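Local coordinates for catalase-3 (Neurospora crassa, PDB 4AJ9) that catalyses the haem-dependent breakdown of hydrogen peroxide into oxygen and water, protecting cells from peroxide, at the interface of chains A and B and the interface of chains A and C. Sequence-based numbering; all coordinates share one arbitrary frame. Chains: chain A/B/C, Catalase-3.

Contact 1: the interface of chains A and B. Residues chain A 615, 622; chain B 615, 622.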
ATOM      1  N   GLN A 615      40.068  -3.108  32.874  1.00  7.62           N
ATOM      2  CA  GLN A 615      39.072  -3.945  32.204  1.00  8.63           C
ATOM      3  C   GLN A 615      39.394  -4.089  30.727  1.00  6.54           C
ATOM      4  O   GLN A 615      39.237  -5.167  30.162  1.00  8.87           O
ATOM      5  CB  GLN A 615      37.655  -3.384  32.371  1.00  6.22           C
ATOM      6  CG  GLN A 615      36.570  -4.375  31.945  1.00  5.35           C
ATOM      7  CD  GLN A 615      36.531  -5.624  32.806  1.00 11.17           C
ATOM      8  OE1 GLN A 615      36.323  -5.546  34.017  1.00 16.07           O
ATOM      9  NE2 GLN A 615      36.711  -6.791  32.184  1.00  6.96           N
ATOM     10  N   ARG A 622      41.939 -11.694  27.596  1.00  6.27           N
ATOM     11  CA  ARG A 622      41.065 -12.863  27.708  1.00  6.70           C
ATOM     12  C   ARG A 622      40.402 -13.233  26.384  1.00  7.06           C
ATOM     13  O   ARG A 622      40.041 -14.385  26.157  1.00  6.25           O
ATOM     14  CB  ARG A 622      39.979 -12.642  28.766  1.00  8.28           C
ATOM     15  CG  ARG A 622      39.984 -13.664  29.879  1.00 28.97           C
ATOM     16  CD  ARG A 622      40.745 -13.184  31.096  1.00 20.83           C
ATOM     17  NE  ARG A 622      39.872 -12.530  32.062  1.00 23.63           N
ATOM     18  CZ  ARG A 622      39.938 -12.685  33.382  1.00 19.31           C
ATOM     19  NH1 ARG A 622      40.840 -13.484  33.932  1.00 24.69           N
ATOM     20  NH2 ARG A 622      39.087 -12.034  34.159  1.00 12.48           N
TER
ATOM     21  N   GLN B 615      34.255 -11.986  37.133  1.00  9.21           N
ATOM     22  CA  GLN B 615      33.752 -10.844  36.376  1.00 11.94           C
ATOM     23  C   GLN B 615      32.349 -10.465  36.859  1.00 10.55           C
ATOM     24  O   GLN B 615      32.042  -9.276  37.057  1.00  7.09           O
ATOM     25  CB  GLN B 615      33.742 -11.139  34.876  1.00  8.37           C
ATOM     26  CG  GLN B 615      33.490  -9.904  34.029  1.00  5.88           C
ATOM     27  CD  GLN B 615      34.592  -8.863  34.184  1.00  6.81           C
ATOM     28  OE1 GLN B 615      35.761  -9.142  33.908  1.00 10.17           O
ATOM     29  NE2 GLN B 615      34.227  -7.665  34.641  1.00  7.03           N
ATOM     30  N   ARG B 622      30.895  -3.016  41.087  1.00  6.31           N
ATOM     31  CA  ARG B 622      31.217  -1.719  40.506  1.00  9.45           C
ATOM     32  C   ARG B 622      29.992  -1.010  39.941  1.00  6.37           C
ATOM     33  O   ARG B 622      29.998   0.203  39.760  1.00  7.21           O
ATOM     34  CB  ARG B 622      32.291  -1.869  39.439  1.00  7.29           C
ATOM     35  CG  ARG B 622      33.503  -2.609  39.968  1.00  8.79           C
ATOM     36  CD  ARG B 622      34.787  -1.855  39.725  1.00 22.06           C
ATOM     37  NE  ARG B 622      35.567  -2.500  38.690  1.00 23.29           N
ATOM     38  CZ  ARG B 622      36.851  -2.830  38.786  1.00 19.77           C
ATOM     39  NH1 ARG B 622      37.563  -2.579  39.880  1.00 19.02           N
ATOM     40  NH2 ARG B 622      37.426  -3.415  37.760  1.00  8.96           N
TER
HETATM   41  O   HOH W   1      36.947 -11.049  32.359  1.00  7.73           O
HETATM   42  O   HOH W   2      35.322  -3.818  35.724  1.00 12.45           O
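A:Gln615 and B:Gln615 meet from opposite directions on the two-fold axis of the A–B interface, their terminal amides paired by two reciprocal hydrogen bonds. B:Gln615 NE2 donates to A:Gln615 OE1 at 3.0 Å, and A:Gln615 NE2 returns a bond of 3.1 Å to B:Gln615 OE1. The pair is not flat: the amide planes stand 74° apart, and each NE2 approaches the opposing carbonyl oxygen from above its plane, some 45° out of it. The amide carbons, A:Gln615 CD and B:Gln615 CD, are 4.0 Å apart. Each oxygen also takes part in a water bridge. Water 1 lies 2.7 Å from B:Gln615 OE1 and is shared by NE and NH2 of A:Arg622, while water 2 links A:Gln615 OE1 to the same two nitrogens of B:Arg622. The arginines thus reach the opposite chain through solvent, and their charge may polarise the amide carbonyls. In each chain the glutamine and arginine belong to helix 612-622 of the C-terminal domain, the glutamine in its first turn and the arginine at its end. Each glutamine runs with CG opposite the backbone N (chi1 -168° in A:Gln615) and then bends at chi2, turning the amide toward its twin. With A:Gln615 replaced by an alanine, the B:Gln615 amide would probably lose its mate and water 2 its carbonyl acceptor. B:Arg622 NH2 stands 3.0 Å from water 2, which lies at the guanidinium edge, in its plane.

Contact 2: the interface of chains A and B. Residues chain A 30-31, 33; chain B 147, 150, 432-434.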
ATOM      1  N   PHE A  30       7.977  27.295  12.247  1.00  5.36           N
ATOM      2  CA  PHE A  30       6.837  27.709  13.066  1.00  7.37           C
ATOM      3  C   PHE A  30       5.526  27.284  12.426  1.00  3.57           C
ATOM      4  O   PHE A  30       5.319  27.532  11.243  1.00  5.82           O
ATOM      5  CB  PHE A  30       6.814  29.234  13.239  1.00  7.98           C
ATOM      6  CG  PHE A  30       8.036  29.789  13.911  1.00 10.85           C
ATOM      7  CD1 PHE A  30       9.144  30.162  13.170  1.00 15.54           C
ATOM      8  CD2 PHE A  30       8.072  29.946  15.281  1.00  9.66           C
ATOM      9  CE1 PHE A  30      10.276  30.673  13.796  1.00 17.25           C
ATOM     10  CE2 PHE A  30       9.191  30.458  15.909  1.00  9.89           C
ATOM     11  CZ  PHE A  30      10.296  30.820  15.164  1.00 13.45           C
ATOM     12  N   SER A  31       4.640  26.662  13.204  1.00  3.53           N
ATOM     13  CA  SER A  31       3.284  26.389  12.740  1.00  3.70           C
ATOM     14  C   SER A  31       2.529  27.697  12.620  1.00  6.59           C
ATOM     15  O   SER A  31       2.764  28.614  13.399  1.00  6.29           O
ATOM     16  CB  SER A  31       2.541  25.486  13.730  1.00  4.17           C
ATOM     17  OG  SER A  31       3.165  24.223  13.845  1.00  6.86           O
ATOM     18  N   LYS A  33      -0.589  29.852  13.378  1.00  3.83           N
ATOM     19  CA  LYS A  33      -1.501  29.847  14.522  1.00  6.04           C
ATOM     20  C   LYS A  33      -2.515  31.001  14.489  1.00  9.57           C
ATOM     21  O   LYS A  33      -2.231  32.086  13.980  1.00  9.67           O
ATOM     22  CB  LYS A  33      -0.696  29.926  15.827  1.00  7.98           C
ATOM     23  CG  LYS A  33       0.434  28.884  15.948  1.00  9.90           C
ATOM     24  CD  LYS A  33       1.383  29.211  17.107  1.00  7.81           C
ATOM     25  CE  LYS A  33       2.568  28.236  17.171  1.00 10.02           C
ATOM     26  NZ  LYS A  33       3.560  28.423  16.054  1.00  5.94           N
TER
ATOM     27  N   ASP B 147       7.464  23.459  19.110  1.00  5.28           N
ATOM     28  CA  ASP B 147       6.525  23.524  17.992  1.00  6.64           C
ATOM     29  C   ASP B 147       6.664  22.239  17.176  1.00  6.21           C
ATOM     30  O   ASP B 147       7.777  21.845  16.807  1.00  6.16           O
ATOM     31  CB  ASP B 147       6.809  24.771  17.131  1.00  7.41           C
ATOM     32  CG  ASP B 147       5.729  25.044  16.074  1.00  6.45           C
ATOM     33  OD1 ASP B 147       5.288  24.103  15.370  1.00  6.52           O
ATOM     34  OD2 ASP B 147       5.341  26.228  15.921  1.00  4.25           O
ATOM     35  N   ARG B 150       8.853  21.193  14.137  1.00  2.15           N
ATOM     36  CA  ARG B 150      10.281  20.918  14.288  1.00  3.34           C
ATOM     37  C   ARG B 150      10.579  19.454  14.621  1.00  5.19           C
ATOM     38  O   ARG B 150      11.733  19.079  14.824  1.00  3.18           O
ATOM     39  CB  ARG B 150      10.897  21.820  15.369  1.00  6.04           C
ATOM     40  CG  ARG B 150      10.842  23.291  15.041  1.00  5.04           C
ATOM     41  CD  ARG B 150      11.127  24.170  16.262  1.00  6.04           C
ATOM     42  NE  ARG B 150      10.780  25.562  15.973  1.00  6.94           N
ATOM     43  CZ  ARG B 150      11.132  26.599  16.729  1.00 15.60           C
ATOM     44  NH1 ARG B 150      11.831  26.395  17.829  1.00  6.93           N
ATOM     45  NH2 ARG B 150      10.783  27.841  16.388  1.00 10.22           N
ATOM     46  N   ARG B 432       3.215  32.940  12.189  1.00  5.73           N
ATOM     47  CA  ARG B 432       4.148  31.810  12.240  1.00  7.20           C
ATOM     48  C   ARG B 432       5.230  32.164  13.236  1.00  9.48           C
ATOM     49  O   ARG B 432       6.405  32.322  12.882  1.00  8.66           O
ATOM     50  CB  ARG B 432       4.754  31.525  10.859  1.00  4.55           C
ATOM     51  CG  ARG B 432       3.796  30.792   9.917  1.00  8.17           C
ATOM     52  CD  ARG B 432       4.459  30.314   8.618  1.00  9.26           C
ATOM     53  NE  ARG B 432       3.607  29.301   7.998  1.00  8.56           N
ATOM     54  CZ  ARG B 432       2.568  29.565   7.221  1.00  7.68           C
ATOM     55  NH1 ARG B 432       2.274  30.828   6.916  1.00  6.68           N
ATOM     56  NH2 ARG B 432       1.832  28.561   6.738  1.00  7.07           N
ATOM     57  N   GLU B 433       4.817  32.317  14.487  1.00  6.82           N
ATOM     58  CA  GLU B 433       5.728  32.699  15.557  1.00  9.04           C
ATOM     59  C   GLU B 433       5.497  31.813  16.777  1.00 14.94           C
ATOM     60  O   GLU B 433       4.650  30.921  16.759  1.00 12.92           O
ATOM     61  CB  GLU B 433       5.533  34.181  15.919  1.00 17.95           C
ATOM     62  CG  GLU B 433       5.943  35.150  14.801  1.00 15.68           C
ATOM     63  CD  GLU B 433       5.511  36.588  15.065  1.00 37.86           C
ATOM     64  OE1 GLU B 433       4.944  36.866  16.147  1.00 30.79           O
ATOM     65  OE2 GLU B 433       5.735  37.443  14.182  1.00 46.56           O
ATOM     66  N   LEU B 434       6.289  32.027  17.820  1.00  9.95           N
ATOM     67  CA  LEU B 434       5.999  31.452  19.121  1.00 12.81           C
ATOM     68  C   LEU B 434       5.982  32.595  20.113  1.00 15.54           C
ATOM     69  O   LEU B 434       6.665  33.603  19.922  1.00 12.04           O
ATOM     70  CB  LEU B 434       7.076  30.450  19.542  1.00 12.84           C
ATOM     71  CG  LEU B 434       7.069  29.049  18.944  1.00 14.13           C
ATOM     72  CD1 LEU B 434       8.369  28.339  19.327  1.00 11.23           C
ATOM     73  CD2 LEU B 434       5.851  28.245  19.412  1.00  4.72           C
TER
HETATM   74  O   HOH W   3       4.228  26.618   8.965  1.00  7.21           O
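The carboxylate oxygen B:Asp147 OD2 is gripped by two groups of chain A that arrive from opposite faces of its plane. The backbone N of A:Ser31 donates to OD2 at 2.8 Å, and the ammonium NZ of A:Lys33 forms a salt bridge with it, nearly in line with the C-O bond. The other oxygen, B:Asp147 OD1, accepts the hydroxyl OG of A:Ser31 at 2.6 Å through its syn lone pair. A:Lys33 runs extended before bending at chi4 (71°), which turns NZ to A:Ser31 O and to B:Glu433 O, 2.8 Å from NZ; B:Glu433 is poorly ordered, but its backbone oxygen makes this bond. So NZ is held by B:Asp147 OD2, B:Glu433 O and A:Ser31 O. Alongside, the A:Phe30 ring is sandwiched. On one face the B:Arg150 guanidinium stands nearly upright, planes 80° apart, with NH2 3.5 Å from the ring centroid in a cation-pi contact. The B:Arg432–B:Glu433 backbone passes over the opposite face near CG and CB, with B:Leu434 CG at the rim, 3.9 Å from A:Phe30 CD2. Water 3, 2.9 Å from B:Arg432 NE, bridges it to A:Phe30 O. This patch docks an N-terminal stretch of one catalase subunit on its neighbour and so ties the A–B pair together.

Contact 3: the interface of chains A and C. Residues chain A 377-379, 407; chain C 11-13, 16.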
ATOM      1  N   VAL A 377      15.840  -1.032 -20.840  1.00  8.07           N
ATOM      2  CA  VAL A 377      14.620  -1.794 -20.606  1.00  7.32           C
ATOM      3  C   VAL A 377      13.595  -1.479 -21.678  1.00  9.53           C
ATOM      4  O   VAL A 377      13.167  -0.332 -21.820  1.00  6.29           O
ATOM      5  CB  VAL A 377      14.020  -1.494 -19.214  1.00 12.51           C
ATOM      6  CG1 VAL A 377      12.599  -2.081 -19.103  1.00  6.46           C
ATOM      7  CG2 VAL A 377      14.936  -2.035 -18.129  1.00  8.71           C
ATOM      8  N   HIS A 378      13.215  -2.504 -22.439  1.00  6.23           N
ATOM      9  CA  HIS A 378      12.282  -2.330 -23.540  1.00  9.05           C
ATOM     10  C   HIS A 378      11.278  -3.465 -23.543  1.00  6.66           C
ATOM     11  O   HIS A 378      11.585  -4.578 -23.952  1.00 11.87           O
ATOM     12  CB  HIS A 378      13.037  -2.283 -24.867  1.00  6.87           C
ATOM     13  CG  HIS A 378      14.099  -1.230 -24.910  1.00 10.51           C
ATOM     14  ND1 HIS A 378      13.809   0.105 -25.079  1.00  8.86           N
ATOM     15  CD2 HIS A 378      15.445  -1.312 -24.785  1.00 10.21           C
ATOM     16  CE1 HIS A 378      14.933   0.802 -25.071  1.00 12.22           C
ATOM     17  NE2 HIS A 378      15.940  -0.034 -24.892  1.00 13.26           N
ATOM     18  N   ASN A 379      10.072  -3.190 -23.065  1.00  5.50           N
ATOM     19  CA  ASN A 379       9.047  -4.219 -23.063  1.00  6.62           C
ATOM     20  C   ASN A 379       7.678  -3.578 -23.058  1.00  6.69           C
ATOM     21  O   ASN A 379       7.566  -2.360 -23.151  1.00  6.88           O
ATOM     22  CB  ASN A 379       9.230  -5.177 -21.881  1.00  6.80           C
ATOM     23  CG  ASN A 379       9.174  -4.468 -20.542  1.00 10.05           C
ATOM     24  OD1 ASN A 379       8.454  -3.481 -20.381  1.00  7.21           O
ATOM     25  ND2 ASN A 379       9.955  -4.949 -19.580  1.00  6.26           N
ATOM     26  N   PRO A 407       8.856  -3.981 -29.323  1.00  8.95           N
ATOM     27  CA  PRO A 407      10.101  -4.725 -29.089  1.00  5.18           C
ATOM     28  C   PRO A 407      10.019  -6.178 -29.548  1.00 10.47           C
ATOM     29  O   PRO A 407       8.961  -6.799 -29.447  1.00  8.99           O
ATOM     30  CB  PRO A 407      10.288  -4.643 -27.560  1.00  9.59           C
ATOM     31  CG  PRO A 407       8.915  -4.351 -27.020  1.00  8.89           C
ATOM     32  CD  PRO A 407       8.243  -3.505 -28.067  1.00 11.86           C
TER
ATOM     33  N   VAL C  11      10.559   6.736 -23.067  1.00  9.15           N
ATOM     34  CA  VAL C  11      11.251   5.493 -23.389  1.00  7.97           C
ATOM     35  C   VAL C  11      10.855   5.014 -24.778  1.00  9.91           C
ATOM     36  O   VAL C  11       9.685   4.758 -25.038  1.00 10.27           O
ATOM     37  CB  VAL C  11      10.907   4.393 -22.361  1.00 17.97           C
ATOM     38  CG1 VAL C  11      11.481   3.046 -22.786  1.00 11.30           C
ATOM     39  CG2 VAL C  11      11.403   4.785 -20.984  1.00  5.20           C
ATOM     40  N   ASP C  12      11.834   4.877 -25.664  1.00 12.01           N
ATOM     41  CA  ASP C  12      11.564   4.462 -27.041  1.00 13.08           C
ATOM     42  C   ASP C  12      11.920   2.987 -27.218  1.00 12.87           C
ATOM     43  O   ASP C  12      13.051   2.576 -26.943  1.00 10.61           O
ATOM     44  CB  ASP C  12      12.363   5.343 -28.012  1.00 11.54           C
ATOM     45  CG  ASP C  12      12.113   5.002 -29.481  1.00 19.44           C
ATOM     46  OD1 ASP C  12      11.189   4.220 -29.801  1.00 15.88           O
ATOM     47  OD2 ASP C  12      12.855   5.539 -30.327  1.00 35.97           O
ATOM     48  N   ASP C  13      10.947   2.195 -27.659  1.00  5.69           N
ATOM     49  CA  ASP C  13      11.132   0.744 -27.779  1.00  7.75           C
ATOM     50  C   ASP C  13      11.282   0.268 -29.227  1.00  9.28           C
ATOM     51  O   ASP C  13      11.594  -0.899 -29.488  1.00 13.56           O
ATOM     52  CB  ASP C  13       9.990  -0.001 -27.078  1.00 10.01           C
ATOM     53  CG  ASP C  13      10.035   0.166 -25.567  1.00 11.92           C
ATOM     54  OD1 ASP C  13      11.146   0.330 -25.024  1.00  8.84           O
ATOM     55  OD2 ASP C  13       8.967   0.120 -24.921  1.00 11.36           O
ATOM     56  N   GLN C  16      14.133  -2.254 -30.835  1.00  9.43           N
ATOM     57  CA  GLN C  16      14.760  -2.922 -29.687  1.00 10.75           C
ATOM     58  C   GLN C  16      14.262  -4.356 -29.477  1.00  8.96           C
ATOM     59  O   GLN C  16      13.159  -4.713 -29.899  1.00 11.71           O
ATOM     60  CB  GLN C  16      14.526  -2.119 -28.402  1.00 13.85           C
ATOM     61  CG  GLN C  16      15.008  -0.668 -28.449  1.00 11.00           C
ATOM     62  CD  GLN C  16      16.520  -0.551 -28.390  1.00 15.02           C
ATOM     63  OE1 GLN C  16      17.235  -1.547 -28.228  1.00 15.57           O
ATOM     64  NE2 GLN C  16      17.018   0.672 -28.513  1.00 16.77           N
TER
HETATM   65  O   HOH W   4       6.797  -1.146 -25.746  1.00  5.64           O
HETATM   66  O   HOH W   5      10.155  -0.174 -22.371  1.00  9.07           O
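The imidazole of A:His378 lies flat against the side chain of C:Gln16, its ring and the glutamine amide only 2° from parallel. C:Gln16 CG sits over the middle of the ring face, 3.5 Å from the centroid, in a CH-pi contact, and CB packs 3.6 Å from A:His378 CG. The bend of C:Gln16 at chi2 (-73°) lays the amide flat over the same ring face, near NE2. Next to this stack, A:Pro407 CD approaches C:Asp13 CB at 4.0 Å. Toward the rim, A:His378 ND1 donates to the carboxylate oxygen C:Asp13 OD1 at 2.7 Å. The acceptor lies in the imidazole plane, whereas the carboxylate stands almost perpendicular to the ring (89°), its oxygen met end-on. C:Asp12 O also lies 3.2 Å from A:His378 ND1. The C:Asp13 carboxylate may favour the protonated form of the histidine. C:Asp13 OD2 faces two waters: water 4, 2.6 Å away, bridges it to A:Asn379 O, and water 5, 2.8 Å away, joins it to A:Val377 O and A:Asn379 N. The aspartate is thereby tied through water to the A:Val377–A:Asn379 backbone and directly to the imidazole. The site holds the N-terminal arm of one catalase subunit against loops of another, a joint of the A–C interface within the catalase tetramer.

Contact 1 and contact 2 both belong to the A–B interface, about 51 Å apart between the centres of their C-alpha atoms, whereas contact 3 joins A to C, about 50 Å from contact 2 and 65 Å from contact 1. They share no residues: contact 1 pairs helix 612-622 with its twin, while contacts 2 and 3 both use N-terminal segments lying on a neighbouring subunit. Chain A meets two partners through separate surfaces, which lets it join two neighbours in the four-subunit assembly. The centre of contact 2 is about 21 Å from B:His65 and those of contacts 1 and 3 about 33 Å from A:His65, so none lies at the catalytic histidine.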